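Long-range contacts in metalloregulator ScaR (Streptococcus gordonii, PDB 3HRS), which represses transcription when activated by manganese, probably binding DNA as a homodimer in the manner of the DtxR/MntR family: residues P2-Y7 against K42-E47; Y152-V157 against Q207-E212. One frame throughout, in Å; residues are numbered along the deposited sequence.

In the fold
The two contacts lie in different domains, with centres 31 Å apart on opposite sides of the chain's centre; their nearest atoms stay about 15 Å from each other. They follow one another along the chain, contact 1 closing before contact 2 opens. In contact 1 the start of helix 4-13 lies against the end of helix 34-46, within the N-terminal DNA-binding domain. Contact 2 pairs strand 150-157 with strand 209-212, neighbouring strands of the antiparallel sheet in the FeoA domain. Contact 1 is thus helix packing away from the metal-binding residues, whereas contact 2 ends beside two of them, His-124 and Asp-159.

Contact 1. Residues P2-Y7 against K42-E47; sequences PNKEDY and KKLLAE. With SO4 (sulfate ion), chain E.
Lys-4 places CG between its backbone N and carbonyl carbon (chi1 70°), runs on extended and bends only at chi4, so its long chain crosses the carboxylate end of Glu-47 at about a right angle. Glu-47, just past the end of helix 34-46, swings CG beside its own N and reaches back extended. Its OE2 lies 3.3 Å from Lys-4 NZ, a salt bridge whose hydrogen bond is weak. The aliphatic part of the lysine serves as well: Lys-4 CB rests 3.7 Å from Leu-44 CD1, while the other branch, Leu-44 CD2, meets Tyr-7 CB at 3.9 Å. Leucine suits this buried spot, since its two methyls can touch Lys-4 and Tyr-7 at once. The Tyr-7 ring leads away, toward Ile-26 and Met-30 of helix 23-30.

Fully extended Lys-43 crosses the Lys-4 chain, its CE 4.1 Å from Lys-4 CD, and carries NZ to a sulfate ion. That bond is weak, but the same sulfate O2 accepts the backbone N-H of Lys-4 at 3.3 Å, nearly straight at 162°. An anion here probably gains from the helix dipole and both lysines. Asn-3 is the N-cap, and its N donates to Asp-6 OD1, one half of a capping box. The salt bridge and the packing on Leu-44 join the first helix to the probable recognition helix of a winged helix-turn-helix domain.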
ATOM      1  N   PRO A   2     -17.845   7.330   1.608  1.00126.98           N
ATOM      2  CA  PRO A   2     -17.428   8.509   0.832  1.00114.91           C
ATOM      3  C   PRO A   2     -16.889   9.647   1.711  1.00109.78           C
ATOM      4  O   PRO A   2     -17.640  10.281   2.461  1.00104.04           O
ATOM      5  CB  PRO A   2     -18.723   8.957   0.139  1.00110.23           C
ATOM      6  CG  PRO A   2     -19.623   7.789   0.190  1.00118.19           C
ATOM      7  CD  PRO A   2     -19.288   7.074   1.461  1.00126.43           C
ATOM      8  N   ASN A   3     -15.585   9.885   1.613  1.00105.54           N
ATOM      9  CA  ASN A   3     -14.934  10.991   2.288  1.00101.49           C
ATOM     10  C   ASN A   3     -14.971  12.233   1.413  1.00102.95           C
ATOM     11  O   ASN A   3     -15.381  12.174   0.251  1.00102.66           O
ATOM     12  CB  ASN A   3     -13.486  10.634   2.615  1.00109.09           C
ATOM     13  CG  ASN A   3     -12.771   9.956   1.454  1.00118.09           C
ATOM     14  OD1 ASN A   3     -12.996  10.291   0.289  1.00115.05           O
ATOM     15  ND2 ASN A   3     -11.906   8.992   1.769  1.00124.27           N
ATOM     16  N   LYS A   4     -14.532  13.360   1.962  1.00102.72           N
ATOM     17  CA  LYS A   4     -14.615  14.618   1.228  1.00 99.82           C
ATOM     18  C   LYS A   4     -13.791  14.571  -0.057  1.00 97.68           C
ATOM     19  O   LYS A   4     -14.054  15.310  -1.003  1.00 95.31           O
ATOM     20  CB  LYS A   4     -14.249  15.837   2.106  1.00 91.56           C
ATOM     21  CG  LYS A   4     -12.784  15.985   2.517  1.00 83.31           C
ATOM     22  CD  LYS A   4     -12.640  17.250   3.358  1.00 82.35           C
ATOM     23  CE  LYS A   4     -11.476  17.184   4.354  1.00 88.31           C
ATOM     24  NZ  LYS A   4     -10.140  17.469   3.744  1.00 88.27           N
ATOM     25  N   GLU A   5     -12.800  13.694  -0.098  1.00 96.30           N
ATOM     26  CA  GLU A   5     -11.973  13.610  -1.284  1.00 97.25           C
ATOM     27  C   GLU A   5     -12.784  13.023  -2.438  1.00 96.49           C
ATOM     28  O   GLU A   5     -12.602  13.412  -3.592  1.00 95.90           O
ATOM     29  CB  GLU A   5     -10.696  12.817  -1.005  1.00107.80           C
ATOM     30  CG  GLU A   5      -9.767  13.490   0.012  1.00116.94           C
ATOM     31  CD  GLU A   5      -8.584  12.616   0.424  1.00128.98           C
ATOM     32  OE1 GLU A   5      -7.799  12.190  -0.459  1.00128.54           O
ATOM     33  OE2 GLU A   5      -8.440  12.367   1.642  1.00133.86           O
ATOM     34  N   ASP A   6     -13.708  12.118  -2.122  1.00 97.24           N
ATOM     35  CA  ASP A   6     -14.527  11.475  -3.151  1.00 90.76           C
ATOM     36  C   ASP A   6     -15.561  12.441  -3.671  1.00 83.53           C
ATOM     37  O   ASP A   6     -16.033  12.323  -4.790  1.00 81.41           O
ATOM     38  CB  ASP A   6     -15.245  10.250  -2.601  1.00 94.88           C
ATOM     39  CG  ASP A   6     -14.298   9.180  -2.156  1.00102.77           C
ATOM     40  OD1 ASP A   6     -14.638   8.483  -1.179  1.00107.76           O
ATOM     41  OD2 ASP A   6     -13.221   9.039  -2.776  1.00107.77           O
ATOM     42  N   TYR A   7     -15.931  13.395  -2.840  1.00 83.83           N
ATOM     43  CA  TYR A   7     -16.872  14.402  -3.273  1.00 84.16           C
ATOM     44  C   TYR A   7     -16.183  15.391  -4.209  1.00 82.56           C
ATOM     45  O   TYR A   7     -16.709  15.714  -5.269  1.00 90.97           O
ATOM     46  CB  TYR A   7     -17.460  15.120  -2.061  1.00 86.13           C
ATOM     47  CG  TYR A   7     -18.668  14.445  -1.458  1.00 87.14           C
ATOM     48  CD1 TYR A   7     -18.534  13.525  -0.435  1.00 90.26           C
ATOM     49  CD2 TYR A   7     -19.943  14.754  -1.897  1.00 89.34           C
ATOM     50  CE1 TYR A   7     -19.646  12.916   0.124  1.00 93.51           C
ATOM     51  CE2 TYR A   7     -21.053  14.155  -1.349  1.00 92.53           C
ATOM     52  CZ  TYR A   7     -20.904  13.235  -0.340  1.00 90.43           C
ATOM     53  OH  TYR A   7     -22.020  12.641   0.206  1.00 88.46           O
ATOM     54  N   LYS A  42     -21.554  21.668   3.349  1.00101.00           N
ATOM     55  CA  LYS A  42     -21.302  22.539   4.499  1.00100.29           C
ATOM     56  C   LYS A  42     -19.828  22.460   4.894  1.00 89.62           C
ATOM     57  O   LYS A  42     -19.158  23.499   5.043  1.00 84.08           O
ATOM     58  CB  LYS A  42     -22.183  22.174   5.705  1.00108.05           C
ATOM     59  CG  LYS A  42     -23.428  23.059   5.897  1.00117.20           C
ATOM     60  CD  LYS A  42     -23.862  23.104   7.380  1.00124.54           C
ATOM     61  CE  LYS A  42     -24.784  24.305   7.689  1.00124.38           C
ATOM     62  NZ  LYS A  42     -25.031  24.507   9.156  1.00116.98           N
ATOM     63  N   LYS A  43     -19.337  21.226   5.042  1.00 79.36           N
ATOM     64  CA  LYS A  43     -17.953  20.957   5.434  1.00 75.24           C
ATOM     65  C   LYS A  43     -16.984  21.460   4.362  1.00 75.60           C
ATOM     66  O   LYS A  43     -16.014  22.180   4.672  1.00 70.59           O
ATOM     67  CB  LYS A  43     -17.745  19.455   5.681  1.00 82.43           C
ATOM     68  CG  LYS A  43     -16.320  19.056   6.090  1.00 93.15           C
ATOM     69  CD  LYS A  43     -16.222  17.558   6.391  1.00104.85           C
ATOM     70  CE  LYS A  43     -14.810  17.140   6.832  1.00114.38           C
ATOM     71  NZ  LYS A  43     -14.695  15.660   7.068  1.00118.72           N
ATOM     72  N   LEU A  44     -17.262  21.075   3.110  1.00 72.20           N
ATOM     73  CA  LEU A  44     -16.513  21.543   1.942  1.00 64.38           C
ATOM     74  C   LEU A  44     -16.497  23.073   1.854  1.00 62.61           C
ATOM     75  O   LEU A  44     -15.446  23.668   1.609  1.00 62.20           O
ATOM     76  CB  LEU A  44     -17.061  20.919   0.652  1.00 57.82           C
ATOM     77  CG  LEU A  44     -16.258  19.783   0.005  1.00 56.73           C
ATOM     78  CD1 LEU A  44     -15.194  19.198   0.917  1.00 63.51           C
ATOM     79  CD2 LEU A  44     -17.147  18.680  -0.537  1.00 58.07           C
ATOM     80  N   LEU A  45     -17.636  23.724   2.065  1.00 64.63           N
ATOM     81  CA  LEU A  45     -17.612  25.188   2.152  1.00 64.20           C
ATOM     82  C   LEU A  45     -16.699  25.645   3.284  1.00 64.25           C
ATOM     83  O   LEU A  45     -15.843  26.499   3.091  1.00 65.28           O
ATOM     84  CB  LEU A  45     -18.999  25.762   2.382  1.00 59.13           C
ATOM     85  CG  LEU A  45     -19.891  26.099   1.205  1.00 63.42           C
ATOM     86  CD1 LEU A  45     -19.049  26.499   0.012  1.00 67.49           C
ATOM     87  CD2 LEU A  45     -20.748  24.909   0.888  1.00 67.04           C
ATOM     88  N   ALA A  46     -16.893  25.076   4.469  1.00 64.88           N
ATOM     89  CA  ALA A  46     -16.166  25.535   5.646  1.00 63.44           C
ATOM     90  C   ALA A  46     -14.666  25.366   5.489  1.00 67.55           C
ATOM     91  O   ALA A  46     -13.898  26.166   6.017  1.00 55.74           O
ATOM     92  CB  ALA A  46     -16.644  24.815   6.885  1.00 54.33           C
ATOM     93  N   GLU A  47     -14.245  24.323   4.771  1.00 74.63           N
ATOM     94  CA  GLU A  47     -12.815  24.106   4.558  1.00 71.32           C
ATOM     95  C   GLU A  47     -12.287  24.952   3.396  1.00 73.06           C
ATOM     96  O   GLU A  47     -11.131  24.846   2.988  1.00 70.54           O
ATOM     97  CB  GLU A  47     -12.510  22.638   4.359  1.00 68.13           C
ATOM     98  CG  GLU A  47     -12.459  21.850   5.655  1.00 81.08           C
ATOM     99  CD  GLU A  47     -11.727  20.532   5.496  1.00 98.67           C
ATOM    100  OE1 GLU A  47     -12.243  19.505   5.999  1.00110.54           O
ATOM    101  OE2 GLU A  47     -10.642  20.518   4.863  1.00 98.39           O
TER
HETATM  102  S   SO4 E 218     -12.517  12.626   5.650  1.00155.24           S
HETATM  103  O1  SO4 E 218     -11.927  11.537   4.871  1.00153.20           O
HETATM  104  O2  SO4 E 218     -13.851  12.971   5.153  1.00149.53           O
HETATM  105  O3  SO4 E 218     -12.637  12.204   7.043  1.00156.41           O
HETATM  106  O4  SO4 E 218     -11.632  13.786   5.567  1.00156.85           O

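Contact 2. Residues Y152-V157 against Q207-E212; sequences YILARV and QQIYVE. With SO4 (sulfate ion), chain C.
A classic beta bulge interrupts the antiparallel pairing of strand 150-157 with strand 209-212 in the FeoA domain. Tyr-210 O faces two residues at once, taking Ala-155 N at 2.8 Å and Arg-156 N at 3.1 Å; the first donor lies in the carbonyl plane and the second above it. Tyr-210 N returns a bond to Arg-156 O at 2.8 Å. Beyond the bulge, Ile-153 and Glu-212 form a hydrogen-bonded pair, with Ile-153 N meeting Glu-212 O at 3.0 Å almost straight (175°).

Arg-156 and Tyr-210 project on the same face and point the same way. The arginine leaves with CG anti to its N and bends at chi3 (78°), laying its guanidinium over one face of the tyrosine ring, planes 35° apart. This is a cation-pi contact, with Arg-156 CZ 3.9 Å from the Tyr-210 ring centroid. NH2 also donates to His-139 O, which helps fix the group's rotation, and NH1 weakly bonds a sulfate ion that may offset some charge. Tyr-210 OH bonds His-158 NE2, which should hold the ring in place.

On the other face Leu-154 CD1 touches Ile-209 CG2 and Val-211 CG1. Val-211 CG2 lies against the CD2 side of the Tyr-152 ring, whose OH bonds Glu-148 O. Val-157 packs on helix 161-168 near His-124, which binds zinc in another structure of this protein but carries no metal here. Such a bulged pair, with Leu-154, Val-157, Ile-209 and Val-211 buried on one face and Arg-156 stacked on Tyr-210 on the other, fits the small SH3-like barrel of FeoA domains.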
ATOM      1  N   TYR A 152      -7.575   8.911 -36.064  1.00112.60           N
ATOM      2  CA  TYR A 152      -7.453   9.475 -34.719  1.00103.91           C
ATOM      3  C   TYR A 152      -6.678   8.525 -33.789  1.00102.93           C
ATOM      4  O   TYR A 152      -6.761   7.302 -33.932  1.00107.19           O
ATOM      5  CB  TYR A 152      -8.839   9.720 -34.123  1.00 98.16           C
ATOM      6  CG  TYR A 152      -9.460  11.068 -34.437  1.00105.93           C
ATOM      7  CD1 TYR A 152     -10.199  11.273 -35.602  1.00109.48           C
ATOM      8  CD2 TYR A 152      -9.337  12.130 -33.551  1.00109.29           C
ATOM      9  CE1 TYR A 152     -10.778  12.504 -35.881  1.00109.15           C
ATOM     10  CE2 TYR A 152      -9.913  13.363 -33.820  1.00111.38           C
ATOM     11  CZ  TYR A 152     -10.631  13.547 -34.987  1.00108.88           C
ATOM     12  OH  TYR A 152     -11.205  14.775 -35.242  1.00106.02           O
ATOM     13  N   ILE A 153      -5.922   9.075 -32.840  1.00 95.76           N
ATOM     14  CA  ILE A 153      -5.368   8.246 -31.771  1.00 95.73           C
ATOM     15  C   ILE A 153      -6.333   8.207 -30.596  1.00 84.18           C
ATOM     16  O   ILE A 153      -6.884   9.237 -30.196  1.00 76.12           O
ATOM     17  CB  ILE A 153      -4.050   8.778 -31.209  1.00107.76           C
ATOM     18  CG1 ILE A 153      -3.220   9.483 -32.276  1.00118.26           C
ATOM     19  CG2 ILE A 153      -3.253   7.645 -30.601  1.00112.20           C
ATOM     20  CD1 ILE A 153      -1.903  10.039 -31.706  1.00119.33           C
ATOM     21  N   LEU A 154      -6.541   7.021 -30.043  1.00 81.75           N
ATOM     22  CA  LEU A 154      -7.336   6.895 -28.829  1.00 78.12           C
ATOM     23  C   LEU A 154      -6.453   7.224 -27.640  1.00 75.77           C
ATOM     24  O   LEU A 154      -5.807   6.345 -27.077  1.00 73.39           O
ATOM     25  CB  LEU A 154      -7.866   5.481 -28.689  1.00 84.44           C
ATOM     26  CG  LEU A 154      -8.907   5.380 -27.591  1.00 88.67           C
ATOM     27  CD1 LEU A 154      -9.628   6.696 -27.541  1.00 91.63           C
ATOM     28  CD2 LEU A 154      -9.856   4.242 -27.907  1.00 95.49           C
ATOM     29  N   ALA A 155      -6.435   8.495 -27.248  1.00 76.60           N
ATOM     30  CA  ALA A 155      -5.414   8.977 -26.319  1.00 66.78           C
ATOM     31  C   ALA A 155      -5.724   8.771 -24.844  1.00 71.68           C
ATOM     32  O   ALA A 155      -4.823   8.439 -24.076  1.00 83.86           O
ATOM     33  CB  ALA A 155      -5.063  10.412 -26.600  1.00 57.85           C
ATOM     34  N   ARG A 156      -6.976   8.966 -24.438  1.00 65.45           N
ATOM     35  CA  ARG A 156      -7.352   8.690 -23.048  1.00 61.76           C
ATOM     36  C   ARG A 156      -8.752   8.098 -22.941  1.00 59.37           C
ATOM     37  O   ARG A 156      -9.559   8.232 -23.842  1.00 66.91           O
ATOM     38  CB  ARG A 156      -7.212   9.948 -22.177  1.00 63.17           C
ATOM     39  CG  ARG A 156      -7.941   9.876 -20.851  1.00 67.00           C
ATOM     40  CD  ARG A 156      -7.587  11.044 -19.924  1.00 70.36           C
ATOM     41  NE  ARG A 156      -8.268  12.292 -20.252  1.00 65.33           N
ATOM     42  CZ  ARG A 156      -9.018  12.984 -19.396  1.00 73.01           C
ATOM     43  NH1 ARG A 156      -9.208  12.546 -18.157  1.00 67.94           N
ATOM     44  NH2 ARG A 156      -9.585  14.119 -19.778  1.00 78.44           N
ATOM     45  N   VAL A 157      -9.019   7.415 -21.841  1.00 63.76           N
ATOM     46  CA  VAL A 157     -10.348   6.906 -21.552  1.00 66.19           C
ATOM     47  C   VAL A 157     -10.540   7.136 -20.069  1.00 66.32           C
ATOM     48  O   VAL A 157      -9.575   7.192 -19.321  1.00 66.60           O
ATOM     49  CB  VAL A 157     -10.463   5.400 -21.820  1.00 71.78           C
ATOM     50  CG1 VAL A 157      -9.906   5.060 -23.172  1.00 79.22           C
ATOM     51  CG2 VAL A 157      -9.725   4.622 -20.756  1.00 69.90           C
ATOM     52  N   GLN A 207     -18.605  10.277 -25.199  1.00 81.89           N
ATOM     53  CA  GLN A 207     -18.373  11.394 -24.309  1.00 88.73           C
ATOM     54  C   GLN A 207     -17.177  11.100 -23.396  1.00 94.40           C
ATOM     55  O   GLN A 207     -16.544  12.013 -22.853  1.00 93.27           O
ATOM     56  CB  GLN A 207     -19.636  11.555 -23.473  1.00 96.95           C
ATOM     57  CG  GLN A 207     -19.829  12.872 -22.761  1.00107.46           C
ATOM     58  CD  GLN A 207     -20.989  12.795 -21.777  1.00113.96           C
ATOM     59  OE1 GLN A 207     -21.465  13.814 -21.276  1.00117.58           O
ATOM     60  NE2 GLN A 207     -21.449  11.572 -21.499  1.00112.38           N
ATOM     61  N   GLN A 208     -16.869   9.814 -23.247  1.00 94.17           N
ATOM     62  CA  GLN A 208     -15.907   9.337 -22.256  1.00 87.38           C
ATOM     63  C   GLN A 208     -14.586   8.880 -22.859  1.00 88.98           C
ATOM     64  O   GLN A 208     -13.722   8.366 -22.164  1.00 94.57           O
ATOM     65  CB  GLN A 208     -16.500   8.151 -21.509  1.00 84.03           C
ATOM     66  CG  GLN A 208     -17.465   8.498 -20.410  1.00 88.95           C
ATOM     67  CD  GLN A 208     -18.176   7.267 -19.903  1.00 96.26           C
ATOM     68  OE1 GLN A 208     -17.977   6.840 -18.767  1.00104.38           O
ATOM     69  NE2 GLN A 208     -18.996   6.670 -20.758  1.00 99.70           N
ATOM     70  N   ILE A 209     -14.451   9.043 -24.161  1.00 86.97           N
ATOM     71  CA  ILE A 209     -13.294   8.566 -24.884  1.00 78.89           C
ATOM     72  C   ILE A 209     -12.605   9.786 -25.466  1.00 79.14           C
ATOM     73  O   ILE A 209     -13.255  10.659 -26.056  1.00 83.26           O
ATOM     74  CB  ILE A 209     -13.766   7.663 -26.012  1.00 87.10           C
ATOM     75  CG1 ILE A 209     -14.080   6.282 -25.465  1.00 89.96           C
ATOM     76  CG2 ILE A 209     -12.752   7.594 -27.131  1.00 88.73           C
ATOM     77  CD1 ILE A 209     -15.051   5.552 -26.349  1.00 97.35           C
ATOM     78  N   TYR A 210     -11.295   9.871 -25.301  1.00 71.23           N
ATOM     79  CA  TYR A 210     -10.600  11.074 -25.716  1.00 75.59           C
ATOM     80  C   TYR A 210      -9.657  10.782 -26.865  1.00 78.91           C
ATOM     81  O   TYR A 210      -8.855   9.840 -26.782  1.00 81.37           O
ATOM     82  CB  TYR A 210      -9.821  11.645 -24.537  1.00 71.37           C
ATOM     83  CG  TYR A 210     -10.691  12.085 -23.403  1.00 73.95           C
ATOM     84  CD1 TYR A 210     -11.334  11.157 -22.599  1.00 72.95           C
ATOM     85  CD2 TYR A 210     -10.869  13.440 -23.124  1.00 77.53           C
ATOM     86  CE1 TYR A 210     -12.127  11.563 -21.536  1.00 74.62           C
ATOM     87  CE2 TYR A 210     -11.660  13.858 -22.070  1.00 73.55           C
ATOM     88  CZ  TYR A 210     -12.283  12.916 -21.281  1.00 74.81           C
ATOM     89  OH  TYR A 210     -13.074  13.327 -20.246  1.00 76.03           O
ATOM     90  N   VAL A 211      -9.740  11.588 -27.923  1.00 79.16           N
ATOM     91  CA  VAL A 211      -8.911  11.368 -29.106  1.00 84.97           C
ATOM     92  C   VAL A 211      -8.086  12.576 -29.546  1.00 93.55           C
ATOM     93  O   VAL A 211      -8.283  13.694 -29.072  1.00 99.62           O
ATOM     94  CB  VAL A 211      -9.752  10.939 -30.283  1.00 85.93           C
ATOM     95  CG1 VAL A 211     -10.480   9.659 -29.942  1.00 88.28           C
ATOM     96  CG2 VAL A 211     -10.728  12.064 -30.664  1.00 83.33           C
ATOM     97  N   GLU A 212      -7.155  12.329 -30.459  1.00 93.11           N
ATOM     98  CA  GLU A 212      -6.356  13.393 -31.049  1.00 95.46           C
ATOM     99  C   GLU A 212      -6.066  13.066 -32.512  1.00101.06           C
ATOM    100  O   GLU A 212      -5.499  12.016 -32.816  1.00 97.85           O
ATOM    101  CB  GLU A 212      -5.063  13.617 -30.262  1.00 87.60           C
ATOM    102  CG  GLU A 212      -5.048  14.927 -29.488  1.00 91.10           C
ATOM    103  CD  GLU A 212      -5.277  14.736 -28.012  1.00101.90           C
ATOM    104  OE1 GLU A 212      -5.293  13.572 -27.579  1.00104.15           O
ATOM    105  OE2 GLU A 212      -5.431  15.738 -27.281  1.00108.19           O
TER
HETATM  106  S   SO4 C 216     -10.643   9.735 -15.223  1.00102.22           S
HETATM  107  O1  SO4 C 216     -10.056   9.773 -16.569  1.00100.60           O
HETATM  108  O2  SO4 C 216     -11.067  11.089 -14.883  1.00107.41           O
HETATM  109  O3  SO4 C 216     -11.815   8.849 -15.173  1.00 93.67           O
HETATM  110  O4  SO4 C 216      -9.628   9.274 -14.260  1.00 97.36           O